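Local coordinates for glutathione S-transferase 2 (Heligmosomoides polygyrus, PDB 1TW9) that conjugates glutathione to electrophilic compounds as a glutathione transferase, probably with release of a halide from halogenated substrates, at the interface of chains A and B. Numbering follows the deposited sequence. Chains: chain A/B, glutathione S-transferase 2.

Contact 1: the interface of chains A and B. Residues chain A 56, 59-61, 70; chain B 82-83, 86.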
loop_
_atom_site.group_PDB
_atom_site.type_symbol
_atom_site.label_atom_id
_atom_site.label_comp_id
_atom_site.label_asym_id
_atom_site.label_seq_id
_atom_site.Cartn_x
_atom_site.Cartn_y
_atom_site.Cartn_z
ATOM N N VAL A 56 16.091 2.387 10.591
ATOM C CA VAL A 56 15.790 2.261 12.005
ATOM C C VAL A 56 16.956 1.537 12.634
ATOM O O VAL A 56 17.204 0.375 12.341
ATOM C CB VAL A 56 14.535 1.433 12.273
ATOM C CG1 VAL A 56 14.264 1.476 13.769
ATOM C CG2 VAL A 56 13.378 2.001 11.559
ATOM N N GLN A 59 18.893 -0.251 9.885
ATOM C CA GLN A 59 18.205 -1.236 9.045
ATOM C C GLN A 59 17.260 -0.467 8.108
ATOM O O GLN A 59 16.470 0.376 8.556
ATOM C CB GLN A 59 17.486 -2.264 9.896
ATOM C CG GLN A 59 18.414 -2.941 10.909
ATOM C CD GLN A 59 19.528 -3.713 10.235
ATOM O OE1 GLN A 59 19.290 -4.407 9.236
ATOM N NE2 GLN A 59 20.775 -3.616 10.782
ATOM N N GLN A 60 17.384 -0.743 6.808
ATOM C CA GLN A 60 16.619 0.003 5.801
ATOM C C GLN A 60 15.211 -0.537 5.605
ATOM O O GLN A 60 15.004 -1.747 5.560
ATOM C CB GLN A 60 17.292 -0.029 4.438
ATOM C CG GLN A 60 18.642 0.578 4.348
ATOM C CD GLN A 60 19.153 0.497 2.957
ATOM O OE1 GLN A 60 19.223 -0.615 2.412
ATOM N NE2 GLN A 60 19.530 1.652 2.359
ATOM N N LEU A 61 14.301 0.395 5.391
ATOM C CA LEU A 61 12.937 0.127 5.014
ATOM C C LEU A 61 12.542 1.142 3.945
ATOM O O LEU A 61 12.558 2.372 4.209
ATOM C CB LEU A 61 12.011 0.304 6.200
ATOM C CG LEU A 61 10.460 0.239 5.932
ATOM C CD1 LEU A 61 10.042 -1.141 5.385
ATOM C CD2 LEU A 61 9.633 0.615 7.127
ATOM N N TYR A 70 4.458 1.853 9.130
ATOM C CA TYR A 70 5.372 1.392 10.173
ATOM C C TYR A 70 5.538 2.417 11.327
ATOM O O TYR A 70 5.396 2.096 12.495
ATOM C CB TYR A 70 6.735 1.043 9.565
ATOM C CG TYR A 70 7.806 0.804 10.616
ATOM C CD1 TYR A 70 7.857 -0.424 11.304
ATOM C CD2 TYR A 70 8.746 1.757 10.959
ATOM C CE1 TYR A 70 8.701 -0.635 12.281
ATOM C CE2 TYR A 70 9.600 1.504 11.913
ATOM C CZ TYR A 70 9.645 0.308 12.534
ATOM O OH TYR A 70 10.595 0.177 13.564
ATOM N N PRO B 82 6.774 -5.910 14.066
ATOM C CA PRO B 82 6.443 -4.739 13.285
ATOM C C PRO B 82 7.359 -4.414 12.149
ATOM O O PRO B 82 6.849 -4.068 11.069
ATOM C CB PRO B 82 6.407 -3.614 14.335
ATOM C CG PRO B 82 6.028 -4.327 15.569
ATOM C CD PRO B 82 6.657 -5.677 15.522
ATOM N N PHE B 83 8.685 -4.594 12.294
ATOM C CA PHE B 83 9.607 -4.254 11.184
ATOM C C PHE B 83 9.466 -5.310 10.110
ATOM O O PHE B 83 9.467 -4.997 8.950
ATOM C CB PHE B 83 11.014 -4.200 11.668
ATOM C CG PHE B 83 11.917 -3.473 10.769
ATOM C CD1 PHE B 83 11.858 -2.115 10.656
ATOM C CD2 PHE B 83 12.848 -4.155 9.978
ATOM C CE1 PHE B 83 12.704 -1.452 9.827
ATOM C CE2 PHE B 83 13.736 -3.466 9.147
ATOM C CZ PHE B 83 13.651 -2.125 9.059
ATOM N N ALA B 86 6.566 -4.489 8.073
ATOM C CA ALA B 86 6.855 -3.339 7.220
ATOM C C ALA B 86 7.685 -3.769 6.015
ATOM O O ALA B 86 7.465 -3.308 4.921
ATOM C CB ALA B 86 7.543 -2.271 7.991
#

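Contact 2: the interface of chains A and B. Residues chain A 135, 138; chain B 46-49.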
loop_
_atom_site.group_PDB
_atom_site.type_symbol
_atom_site.label_atom_id
_atom_site.label_comp_id
_atom_site.label_asym_id
_atom_site.label_seq_id
_atom_site.Cartn_x
_atom_site.Cartn_y
_atom_site.Cartn_z
ATOM N N PHE A 135 -15.546 10.116 -2.242
ATOM C CA PHE A 135 -15.295 8.937 -1.364
ATOM C C PHE A 135 -14.827 9.361 0.029
ATOM O O PHE A 135 -15.358 8.863 1.054
ATOM C CB PHE A 135 -14.238 7.991 -1.958
ATOM C CG PHE A 135 -14.643 7.353 -3.272
ATOM C CD1 PHE A 135 -13.714 7.216 -4.297
ATOM C CD2 PHE A 135 -15.923 6.893 -3.489
ATOM C CE1 PHE A 135 -14.064 6.625 -5.497
ATOM C CE2 PHE A 135 -16.266 6.302 -4.664
ATOM C CZ PHE A 135 -15.329 6.176 -5.689
ATOM N N LYS A 138 -17.677 10.799 2.211
ATOM C CA LYS A 138 -18.495 9.729 2.737
ATOM C C LYS A 138 -17.887 9.158 4.028
ATOM O O LYS A 138 -18.608 8.981 4.974
ATOM C CB LYS A 138 -18.675 8.687 1.646
ATOM C CG LYS A 138 -19.210 7.433 2.018
ATOM C CD LYS A 138 -19.408 6.565 0.736
ATOM C CE LYS A 138 -18.100 5.803 0.281
ATOM N NZ LYS A 138 -18.544 4.973 -0.920
ATOM N N PHE B 46 -19.882 -0.148 -3.203
ATOM C CA PHE B 46 -18.556 -0.477 -2.740
ATOM C C PHE B 46 -17.872 0.810 -2.326
ATOM O O PHE B 46 -18.134 1.866 -2.951
ATOM C CB PHE B 46 -17.706 -1.168 -3.819
ATOM C CG PHE B 46 -18.345 -2.405 -4.386
ATOM C CD1 PHE B 46 -18.532 -2.541 -5.751
ATOM C CD2 PHE B 46 -18.746 -3.433 -3.552
ATOM C CE1 PHE B 46 -19.159 -3.705 -6.279
ATOM C CE2 PHE B 46 -19.323 -4.580 -4.057
ATOM C CZ PHE B 46 -19.557 -4.709 -5.425
ATOM N N PRO B 47 -16.998 0.734 -1.292
ATOM C CA PRO B 47 -16.435 1.958 -0.722
ATOM C C PRO B 47 -15.837 2.946 -1.751
ATOM O O PRO B 47 -16.062 4.162 -1.623
ATOM C CB PRO B 47 -15.356 1.434 0.220
ATOM C CG PRO B 47 -15.880 0.125 0.740
ATOM C CD PRO B 47 -16.598 -0.461 -0.523
ATOM N N PHE B 48 -15.068 2.434 -2.720
ATOM C CA PHE B 48 -14.426 3.261 -3.717
ATOM C C PHE B 48 -14.844 2.882 -5.152
ATOM O O PHE B 48 -14.080 3.086 -6.142
ATOM C CB PHE B 48 -12.955 3.113 -3.581
ATOM C CG PHE B 48 -12.475 3.425 -2.224
ATOM C CD1 PHE B 48 -12.005 2.399 -1.380
ATOM C CD2 PHE B 48 -12.543 4.686 -1.744
ATOM C CE1 PHE B 48 -11.620 2.660 -0.078
ATOM C CE2 PHE B 48 -12.105 4.933 -0.417
ATOM C CZ PHE B 48 -11.703 3.916 0.376
ATOM N N GLY B 49 -16.018 2.263 -5.216
ATOM C CA GLY B 49 -16.659 1.907 -6.530
ATOM C C GLY B 49 -15.941 0.769 -7.258
ATOM O O GLY B 49 -16.074 0.616 -8.495
#

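Contact 1: the interface of chains A and B
B:Phe83 and A:Tyr70 meet across the dimer interface with their side chains turned the same way from their own backbones. In B:Phe83, CG is anti to the backbone N (chi1 -162°), which sends the ring away from its helix toward chain A. A:Tyr70 also has CG anti to its N (chi1 169°), and its ring stands beside the base of the phenylalanine ring. The two planes are 83° apart in an edge-to-face contact. The edge belongs to B:Phe83. Its CD1 lies 3.8 Å from A:Tyr70 CZ, the phenol carbon, which sits in the plane of the phenylalanine ring.

The outer half of the B:Phe83 ring wedges into a chain A hairpin of strands 53-56 and 59-62, with A:Gln59 CB on one side of its plane and A:Leu61 CB on the other. CE1 lies 3.9 Å from A:Val56 CG2, one of the valine methyls. These two side chains run past each other in opposite directions. At the tip of the ring, CZ is 3.9 Å from A:Gln59 CB. The same tip also lies near the backbone carbonyl oxygens of A:Gln59 and A:Gln60, one on each side of the ring plane; their partial charge may suit the ring hydrogens. A:Leu61 CB packs more loosely against CE1 and CZ.

B:Ala86 lies nearly one turn further along helix 82-101. Its small methyl, CB, fits between A:Leu61 and A:Tyr70. It is 3.7 Å from A:Leu61 CD2 and 3.8 Å from A:Tyr70 CB. B:Pro82, at the start of the helix, sets its carbonyl near the tyrosine ring.

No polar pair bonds across this patch. It is held by apolar packing, and B:Phe83 loses 90 Å² of surface to it, more than any other residue here. Chain B thus inserts an aromatic side chain from its helix against the strands and helix 64-75 of chain A. The other methyl of the leucine, A:Leu61 CD1, rests 3.4 Å from B:Ala86 O, a backbone carbonyl oxygen.

Contact 2: the interface of chains A and B
A:Lys138 and A:Phe135 grip a short loop of chain B, residues 46-49. The lysine amino group gives a hydrogen bond to a backbone carbonyl, with A:Lys138 NZ 2.7 Å from B:Pro47 O. The donor stands above the carbonyl plane, 35° out of it, and is not on a lone pair. The oxygen B:Pro47 O also stands above the plane of the A:Phe135 ring, a little outside its rim and 3.3 Å from A:Phe135 CD2.

The A:Phe135 ring receives the loop on one face. The backbone carbon B:Phe48 CA sits over the centre of that ring, 3.6 Å from its centroid, in a CH-pi contact. Next to it comes the B:Phe48 ring, edge-on. The planes are 89° apart, almost perpendicular. The leading edge atom, B:Phe48 CD2, lies 3.7 Å from A:Phe135 CG, at the base of the ring. Toward the CZ end, on the same side of the plane as B:Phe48 CA, stands the carbonyl oxygen B:Phe48 O, 3.4 Å from A:Phe135 CZ. The ring therefore packs on both backbone and side chain of the same residue.

Further out, the shape of each chain sets these groups. A:Lys138 is extended except for a bend at chi3 (84°), which turns its end toward the loop. Its position three residues after A:Phe135 puts both side chains on one side of helix 119-142. In chain B, the ring of B:Pro47 backs the B:Phe48 ring: B:Pro47 CB lies 3.8 Å above one face, toward the rim. B:Phe46 and B:Gly49 flank the pair and touch chain A only slightly.

A charged lysine would be drawn to the partly negative carbonyl oxygen.

The loop follows the 3-10 helix 40-45 and leads into strand 53-56 of the thioredoxin-like N-terminal domain of chain B. It docks on helix 119-142 in the helical C-terminal domain of chain A.

The centres of contact 1 and contact 2 lie about 31 Å apart, toward opposite ends of one interface. They share no residue. In contact 1 chain A supplies its N-terminal domain and chain B a helix. In contact 2 chain B supplies a loop of its N-terminal domain and chain A a helix. Each has a symmetric twin with the chains exchanged, because the interface is two-fold symmetric. Strand 53-56, which follows the loop of contact 2 in chain B, takes part in the twin of contact 1 from that chain. Both contacts pair domains across subunits, consistent with the dimer typical of cytosolic glutathione transferases.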